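Local coordinates for ESX-5 secretion-associated protein EspG5 (Mycobacterium marinum, PDB 6VJ5), which acts as a specific chaperone for its cognate PE/PPE proteins, keeping PE/PPE dimers from aggregating, and is required for secretion of LipY and PE31/PPE18, at residues T66-E69 against Q70-A73; A130-V133 against G134-I137; S143-D146 against S147-A151; V278-G281 against V282-L286. All coordinates share one frame; numbering follows the deposited sequence.

Contact 1: residues T66-E69 against Q70-A73; sequences TVNE and QVAA
Asn68 OD1 is met by two backbone amides of the helix that follows it, making Asn68 the N-cap of helix 69-79. Both bonds are weak: Gln70 N lies 3.0 Å from Asn68 OD1 but the bond is strongly bent, 122° at the hydrogen, whereas Val71 N is more distant, at 3.3 Å from Asn68 OD1, yet nearly straight at 166°. The side chain can fold over the helix start because CG stands anti to the backbone N (chi1 180°), on the side of the carbonyl carbon. Asn68 shows the principle of an N-cap well, since its side chain serves the amides of the first turn while its own carbonyl opens the regular helical bonding. Ala72 N donates to Asn68 O at 2.8 Å, and Ala73 N follows one step on by bonding to Glu69 O. Ahead of the cap, Val67 belongs to the short strand 66-67 and packs against Leu20 and Leu23 of helix 14-23. The same valine bridges strand and helix, its CG1 branch resting 4.0 Å from Ala72 CB and 4.2 Å from Val71 CG1.

Contact 2: residues A130-V133 against G134-I137; sequences AVRV and GNDI
Arg132 reaches along a tight beta hairpin to hold the turn that closes it, a type II' beta turn running from Val133 to Asp136 between strands 126-133 and 136-141. The backbone bonds come first. Val133 and Asp136 form an antiparallel hydrogen-bonded pair, with Val133 N to Asp136 O at 2.9 Å and Asp136 N to Val133 O at 3.0 Å. Gly134 takes the first corner with a positive phi (59°), a conformation that favours glycine. Arg132 and Ile137 make the next, non-hydrogen-bonded pair, where the CA-H of Arg132 points at Asp136 O and that of Ile137 at Val131 O.

Side-chain bonding adds a second layer. The arginine chain is extended from CG to NE, which carries the guanidinium past the strand end to grip Gly134 O side-on: NE lies 2.9 Å from Gly134 O and NH2 3.2 Å from the same Gly134 O, with the oxygen in the guanidinium plane. NH2 also has a weak bond to Asn135 OD1, and outside the hairpin it donates to Arg109 O, while NH1 donates to Leu33 O. The charged group is thus tied to three backbone carbonyls from separate parts of the chain.

Apolar packing between the two segments comes from the stem of the arginine, which crosses the Ile137 side chain at a slant, with Ile137 CG1 3.9 Å from Arg132 CB.

Contact 3: residues S143-D146 against S147-A151; sequences SVSD and SASIA
Asp146 and Ser149 share a reciprocal arrangement at the start of helix 147-159, with Asp146 as the N-cap. Ser149 N donates to Asp146 OD1 at 3.0 Å, meeting the oxygen nearly along its C-O bond. Both residues carry their side-chain group between the backbone N and the carbonyl carbon, chi1 being 53° in Asp146 and 45° in Ser149, and this turns the carboxylate over the first helical turn while the serine hydroxyl faces back to the cap residue. There Ser149 OG is modelled 2.5 Å from Asp146 O, a hydrogen bond whose extreme shortness is doubtful at this resolution. The hydroxyl also works as an acceptor, since Ser145 N lies 2.9 Å from Ser149 OG and bonds to it, so one small group joins the incoming loop to the helix start. The regular helical bond from Ile150 N to Asp146 O is weak and long by comparison, at 3.4 Å. Beside this polar knot lies an apolar contact, in which Val144 CG1 approaches Ile150 CG1 to 3.6 Å at a slant and sets the loop against the flank of the helix. The loop follows strand 136-141, and the helix start it delivers is set beside helix 275-286: Ile150 packs on Val282 and Leu286, Ser147 on Lys283, and Trp294, in the loop beyond that helix, touches both Ser147 and Ile150.

Contact 4: residues V278-G281 against V282-L286; sequences VQVG and VKTVL
Residues 278-286 form a regular turn-by-turn stretch of alpha helix 275-286, with Val282, Lys283, Thr284 and Val285 each donating its amide to the carbonyl four residues back. Thr284 adds to this pattern a bond seen often where threonine or serine lies in a helix, its side chain returning to the carbonyl of the preceding turn. OG1 is anti to the carbonyl carbon (chi1 -61°), and from there it donates to Val280 O at 2.8 Å. The same oxygen receives Thr284 N at 2.9 Å from Val280 O, so it is gripped twice by one residue, the hydroxyl and the amide approaching from opposite faces of the carbonyl plane. Gln279 and Lys283 run side by side in the same direction, meeting loosely at Gln279 OE1 and Lys283 CB. Elsewhere the helix packs on the protein: Val282 and Val285 on Leu242 of strand 234-247, Val280 and Thr284 on Tyr255 of strand 250-256. In both buried valines the CG2 branch comes close to a carbonyl oxygen of the turn before, with Val282 CG2 3.3 Å from Val278 O and Val285 CG2 3.3 Å from Gly281 O.

In the fold
The four contacts follow one another along the chain, and all are local. Contacts 3 and 4 are neighbours in space, their centres about 10 Å apart, because helices 147-159 and 275-286 pack against each other. Contact 2 closes a hairpin of the large antiparallel sheet; strand 136-141 leads from it toward contact 3, about 22 Å away between centres. It lies across the chain's centre from contact 4, whose helix packs on strands 234-247 and 250-256 of that same sheet. Contact 1 lies farther out, about 33 Å from contact 4 between centres, yet helix 14-23 touches both it and contact 2. Contacts 1 and 3 start helices, contact 2 turns a hairpin and contact 4 lies within a helix.

Contact 1: residues T66-E69 against Q70-A73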
loop_
_atom_site.group_PDB
_atom_site.type_symbol
_atom_site.label_atom_id
_atom_site.label_comp_id
_atom_site.label_asym_id
_atom_site.label_seq_id
_atom_site.Cartn_x
_atom_site.Cartn_y
_atom_site.Cartn_z
ATOM N N THR C 66 17.611 -15.018 9.394
ATOM C CA THR C 66 17.666 -14.258 10.634
ATOM C C THR C 66 18.624 -13.089 10.449
ATOM O O THR C 66 19.722 -13.259 9.909
ATOM C CB THR C 66 18.110 -15.141 11.803
ATOM O OG1 THR C 66 19.523 -15.359 11.733
ATOM C CG2 THR C 66 17.385 -16.486 11.759
ATOM N N VAL C 67 18.197 -11.910 10.872
ATOM C CA VAL C 67 19.027 -10.716 10.774
ATOM C C VAL C 67 20.050 -10.730 11.900
ATOM O O VAL C 67 19.724 -11.051 13.049
ATOM C CB VAL C 67 18.151 -9.450 10.827
ATOM C CG1 VAL C 67 19.020 -8.204 10.852
ATOM C CG2 VAL C 67 17.194 -9.409 9.641
ATOM N N ASN C 68 21.303 -10.421 11.563
ATOM C CA ASN C 68 22.342 -10.189 12.561
ATOM C C ASN C 68 21.754 -9.461 13.763
ATOM O O ASN C 68 21.058 -8.453 13.613
ATOM C CB ASN C 68 23.478 -9.376 11.925
ATOM C CG ASN C 68 24.604 -9.081 12.890
ATOM O OD1 ASN C 68 24.396 -8.464 13.931
ATOM N ND2 ASN C 68 25.812 -9.510 12.538
ATOM N N GLU C 69 22.012 -9.994 14.961
ATOM C CA GLU C 69 21.262 -9.537 16.127
ATOM C C GLU C 69 21.694 -8.148 16.583
ATOM O O GLU C 69 20.865 -7.385 17.093
ATOM C CB GLU C 69 21.395 -10.542 17.274
ATOM C CG GLU C 69 20.666 -10.135 18.551
ATOM C CD GLU C 69 19.230 -9.682 18.310
ATOM O OE1 GLU C 69 18.480 -10.381 17.594
ATOM O OE2 GLU C 69 18.855 -8.616 18.840
ATOM N N GLN C 70 22.972 -7.796 16.427
ATOM C CA GLN C 70 23.385 -6.432 16.738
ATOM C C GLN C 70 22.651 -5.438 15.842
ATOM O O GLN C 70 22.111 -4.430 16.315
ATOM C CB GLN C 70 24.903 -6.288 16.592
ATOM C CG GLN C 70 25.729 -7.044 17.636
ATOM C CD GLN C 70 25.905 -8.521 17.304
ATOM O OE1 GLN C 70 25.429 -9.000 16.274
ATOM N NE2 GLN C 70 26.599 -9.245 18.174
ATOM N N VAL C 71 22.598 -5.730 14.540
ATOM C CA VAL C 71 21.865 -4.886 13.600
ATOM C C VAL C 71 20.382 -4.854 13.956
ATOM O O VAL C 71 19.753 -3.790 13.989
ATOM C CB VAL C 71 22.078 -5.387 12.160
ATOM C CG1 VAL C 71 21.225 -4.588 11.184
ATOM C CG2 VAL C 71 23.548 -5.328 11.781
ATOM N N ALA C 72 19.797 -6.027 14.208
ATOM C CA ALA C 72 18.377 -6.085 14.534
ATOM C C ALA C 72 18.064 -5.300 15.800
ATOM O O ALA C 72 16.955 -4.773 15.946
ATOM C CB ALA C 72 17.931 -7.540 14.683
ATOM N N ALA C 73 19.021 -5.216 16.726
ATOM C CA ALA C 73 18.821 -4.387 17.908
ATOM C C ALA C 73 18.736 -2.913 17.533
ATOM O O ALA C 73 17.912 -2.174 18.083
ATOM C CB ALA C 73 19.947 -4.624 18.913
#

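Contact 2: residues A130-V133 against G134-I137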
loop_
_atom_site.group_PDB
_atom_site.type_symbol
_atom_site.label_atom_id
_atom_site.label_comp_id
_atom_site.label_asym_id
_atom_site.label_seq_id
_atom_site.Cartn_x
_atom_site.Cartn_y
_atom_site.Cartn_z
ATOM N N ALA C 130 20.670 6.770 11.931
ATOM C CA ALA C 130 20.228 6.408 10.589
ATOM C C ALA C 130 20.430 7.621 9.694
ATOM O O ALA C 130 19.845 8.681 9.944
ATOM C CB ALA C 130 18.764 5.958 10.584
ATOM N N VAL C 131 21.263 7.471 8.665
ATOM C CA VAL C 131 21.639 8.570 7.782
ATOM C C VAL C 131 21.376 8.134 6.352
ATOM O O VAL C 131 21.917 7.117 5.906
ATOM C CB VAL C 131 23.116 8.971 7.953
ATOM C CG1 VAL C 131 23.519 10.025 6.923
ATOM C CG2 VAL C 131 23.369 9.455 9.374
ATOM N N ARG C 132 20.569 8.904 5.630
ATOM C CA ARG C 132 20.250 8.593 4.246
ATOM C C ARG C 132 20.883 9.614 3.311
ATOM O O ARG C 132 20.748 10.826 3.520
ATOM C CB ARG C 132 18.740 8.546 4.002
ATOM C CG ARG C 132 18.437 8.403 2.521
ATOM C CD ARG C 132 17.012 8.009 2.203
ATOM N NE ARG C 132 16.852 7.898 0.754
ATOM C CZ ARG C 132 15.708 7.630 0.137
ATOM N NH1 ARG C 132 14.599 7.433 0.838
ATOM N NH2 ARG C 132 15.674 7.559 -1.187
ATOM N N VAL C 133 21.569 9.112 2.284
ATOM C CA VAL C 133 22.148 9.919 1.216
ATOM C C VAL C 133 21.827 9.227 -0.101
ATOM O O VAL C 133 22.103 8.035 -0.259
ATOM C CB VAL C 133 23.673 10.086 1.363
ATOM C CG1 VAL C 133 24.231 10.848 0.163
ATOM C CG2 VAL C 133 24.013 10.788 2.664
ATOM N N GLY C 134 21.263 9.962 -1.044
ATOM C CA GLY C 134 20.834 9.326 -2.275
ATOM C C GLY C 134 19.824 8.244 -1.941
ATOM O O GLY C 134 18.780 8.492 -1.327
ATOM N N ASN C 135 20.125 7.010 -2.329
ATOM C CA ASN C 135 19.244 5.883 -2.054
ATOM C C ASN C 135 19.882 4.888 -1.098
ATOM O O ASN C 135 19.475 3.724 -1.060
ATOM C CB ASN C 135 18.842 5.234 -3.375
ATOM C CG ASN C 135 17.880 6.110 -4.164
ATOM O OD1 ASN C 135 17.092 6.861 -3.582
ATOM N ND2 ASN C 135 17.952 6.035 -5.485
ATOM N N ASP C 136 20.843 5.341 -0.300
ATOM C CA ASP C 136 21.545 4.511 0.662
ATOM C C ASP C 136 21.269 5.013 2.067
ATOM O O ASP C 136 21.204 6.223 2.306
ATOM C CB ASP C 136 23.044 4.519 0.370
ATOM C CG ASP C 136 23.374 3.833 -0.934
ATOM O OD1 ASP C 136 23.018 2.644 -1.079
ATOM O OD2 ASP C 136 23.956 4.486 -1.827
ATOM N N ILE C 137 21.096 4.071 2.985
ATOM C CA ILE C 137 20.894 4.350 4.397
ATOM C C ILE C 137 21.989 3.628 5.169
ATOM O O ILE C 137 22.325 2.480 4.859
ATOM C CB ILE C 137 19.492 3.907 4.867
ATOM C CG1 ILE C 137 18.404 4.692 4.121
ATOM C CG2 ILE C 137 19.352 4.115 6.365
ATOM C CD1 ILE C 137 17.048 4.000 4.072
#

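Contact 3: residues S143-D146 against S147-A151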
loop_
_atom_site.group_PDB
_atom_site.type_symbol
_atom_site.label_atom_id
_atom_site.label_comp_id
_atom_site.label_asym_id
_atom_site.label_seq_id
_atom_site.Cartn_x
_atom_site.Cartn_y
_atom_site.Cartn_z
ATOM N N SER C 143 27.123 7.973 19.800
ATOM C CA SER C 143 27.394 8.437 21.156
ATOM C C SER C 143 26.735 9.799 21.332
ATOM O O SER C 143 27.173 10.790 20.740
ATOM C CB SER C 143 28.897 8.510 21.408
ATOM O OG SER C 143 29.519 7.271 21.108
ATOM N N VAL C 144 25.676 9.846 22.137
ATOM C CA VAL C 144 24.922 11.070 22.384
ATOM C C VAL C 144 24.750 11.216 23.887
ATOM O O VAL C 144 24.144 10.353 24.534
ATOM C CB VAL C 144 23.554 11.062 21.684
ATOM C CG1 VAL C 144 22.734 12.271 22.111
ATOM C CG2 VAL C 144 23.730 11.038 20.174
ATOM N N SER C 145 25.277 12.306 24.441
ATOM C CA SER C 145 25.262 12.537 25.877
ATOM C C SER C 145 24.351 13.726 26.221
ATOM O O SER C 145 23.283 13.527 26.799
ATOM C CB SER C 145 26.684 12.775 26.383
ATOM O OG SER C 145 27.340 13.765 25.607
ATOM N N ASP C 146 24.753 14.934 25.871
ATOM C CA ASP C 146 23.996 16.134 26.186
ATOM C C ASP C 146 23.678 16.892 24.902
ATOM O O ASP C 146 24.001 16.456 23.794
ATOM C CB ASP C 146 24.772 17.019 27.168
ATOM C CG ASP C 146 26.184 17.320 26.696
ATOM O OD1 ASP C 146 26.513 17.007 25.532
ATOM O OD2 ASP C 146 26.971 17.869 27.496
ATOM N N SER C 147 23.029 18.045 25.062
ATOM C CA SER C 147 22.725 18.881 23.908
ATOM C C SER C 147 23.986 19.158 23.098
ATOM O O SER C 147 23.953 19.206 21.864
ATOM C CB SER C 147 22.082 20.184 24.375
ATOM O OG SER C 147 21.141 19.929 25.401
ATOM N N ALA C 148 25.122 19.308 23.783
ATOM C CA ALA C 148 26.365 19.649 23.096
ATOM C C ALA C 148 26.789 18.556 22.122
ATOM O O ALA C 148 27.232 18.848 21.004
ATOM C CB ALA C 148 27.474 19.913 24.115
ATOM N N SER C 149 26.675 17.288 22.530
ATOM C CA SER C 149 27.036 16.196 21.631
ATOM C C SER C 149 26.191 16.231 20.364
ATOM O O SER C 149 26.708 16.039 19.257
ATOM C CB SER C 149 26.887 14.852 22.348
ATOM O OG SER C 149 25.668 14.782 23.065
ATOM N N ILE C 150 24.889 16.478 20.505
ATOM C CA ILE C 150 24.026 16.613 19.335
ATOM C C ILE C 150 24.462 17.810 18.499
ATOM O O ILE C 150 24.630 17.711 17.278
ATOM C CB ILE C 150 22.555 16.735 19.772
ATOM C CG1 ILE C 150 22.131 15.507 20.581
ATOM C CG2 ILE C 150 21.645 16.891 18.562
ATOM C CD1 ILE C 150 20.747 15.616 21.197
ATOM N N ALA C 151 24.660 18.962 19.148
ATOM C CA ALA C 151 25.089 20.155 18.424
ATOM C C ALA C 151 26.377 19.898 17.654
ATOM O O ALA C 151 26.498 20.282 16.485
ATOM C CB ALA C 151 25.269 21.323 19.394
#

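Contact 4: residues V278-G281 against V282-L286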
loop_
_atom_site.group_PDB
_atom_site.type_symbol
_atom_site.label_atom_id
_atom_site.label_comp_id
_atom_site.label_asym_id
_atom_site.label_seq_id
_atom_site.Cartn_x
_atom_site.Cartn_y
_atom_site.Cartn_z
ATOM N N VAL C 278 24.682 27.626 18.800
ATOM C CA VAL C 278 24.165 26.418 18.165
ATOM C C VAL C 278 23.862 25.363 19.221
ATOM O O VAL C 278 22.896 24.600 19.101
ATOM C CB VAL C 278 25.158 25.897 17.111
ATOM C CG1 VAL C 278 24.688 24.559 16.557
ATOM C CG2 VAL C 278 25.313 26.911 15.990
ATOM N N GLN C 279 24.685 25.300 20.271
ATOM C CA GLN C 279 24.380 24.428 21.401
ATOM C C GLN C 279 23.125 24.899 22.126
ATOM O O GLN C 279 22.301 24.079 22.549
ATOM C CB GLN C 279 25.577 24.376 22.355
ATOM C CG GLN C 279 25.354 23.601 23.652
ATOM C CD GLN C 279 24.744 24.455 24.757
ATOM O OE1 GLN C 279 23.751 24.071 25.372
ATOM N NE2 GLN C 279 25.342 25.615 25.013
ATOM N N VAL C 280 22.951 26.215 22.266
ATOM C CA VAL C 280 21.747 26.731 22.908
ATOM C C VAL C 280 20.517 26.403 22.075
ATOM O O VAL C 280 19.442 26.115 22.616
ATOM C CB VAL C 280 21.874 28.246 23.143
ATOM C CG1 VAL C 280 20.553 28.822 23.646
ATOM C CG2 VAL C 280 23.000 28.547 24.120
ATOM N N GLY C 281 20.651 26.439 20.749
ATOM C CA GLY C 281 19.504 26.177 19.897
ATOM C C GLY C 281 19.068 24.728 19.944
ATOM O O GLY C 281 17.869 24.433 19.975
ATOM N N VAL C 282 20.030 23.804 19.946
ATOM C CA VAL C 282 19.702 22.386 20.068
ATOM C C VAL C 282 18.989 22.127 21.388
ATOM O O VAL C 282 17.952 21.456 21.439
ATOM C CB VAL C 282 20.974 21.528 19.934
ATOM C CG1 VAL C 282 20.681 20.083 20.322
ATOM C CG2 VAL C 282 21.527 21.630 18.518
ATOM N N LYS C 283 19.542 22.657 22.480
ATOM C CA LYS C 283 18.904 22.495 23.780
ATOM C C LYS C 283 17.485 23.049 23.766
ATOM O O LYS C 283 16.573 22.456 24.355
ATOM C CB LYS C 283 19.732 23.191 24.858
ATOM C CG LYS C 283 19.206 22.983 26.268
ATOM C CD LYS C 283 19.937 23.861 27.273
ATOM C CE LYS C 283 19.425 23.615 28.683
ATOM N NZ LYS C 283 19.773 22.244 29.153
ATOM N N THR C 284 17.281 24.190 23.102
ATOM C CA THR C 284 15.962 24.812 23.080
ATOM C C THR C 284 14.960 23.971 22.305
ATOM O O THR C 284 13.766 23.976 22.630
ATOM C CB THR C 284 16.053 26.211 22.474
ATOM O OG1 THR C 284 16.919 27.025 23.276
ATOM C CG2 THR C 284 14.682 26.852 22.402
ATOM N N VAL C 285 15.425 23.263 21.279
ATOM C CA VAL C 285 14.570 22.309 20.583
ATOM C C VAL C 285 14.146 21.202 21.537
ATOM O O VAL C 285 12.958 20.882 21.663
ATOM C CB VAL C 285 15.306 21.744 19.355
ATOM C CG1 VAL C 285 14.562 20.544 18.799
ATOM C CG2 VAL C 285 15.481 22.825 18.298
ATOM N N LEU C 286 15.119 20.610 22.235
ATOM C CA LEU C 286 14.829 19.464 23.089
ATOM C C LEU C 286 13.988 19.853 24.295
ATOM O O LEU C 286 13.204 19.036 24.790
ATOM C CB LEU C 286 16.135 18.814 23.544
ATOM C CG LEU C 286 17.003 18.249 22.419
ATOM C CD1 LEU C 286 18.337 17.745 22.943
ATOM C CD2 LEU C 286 16.258 17.135 21.685
#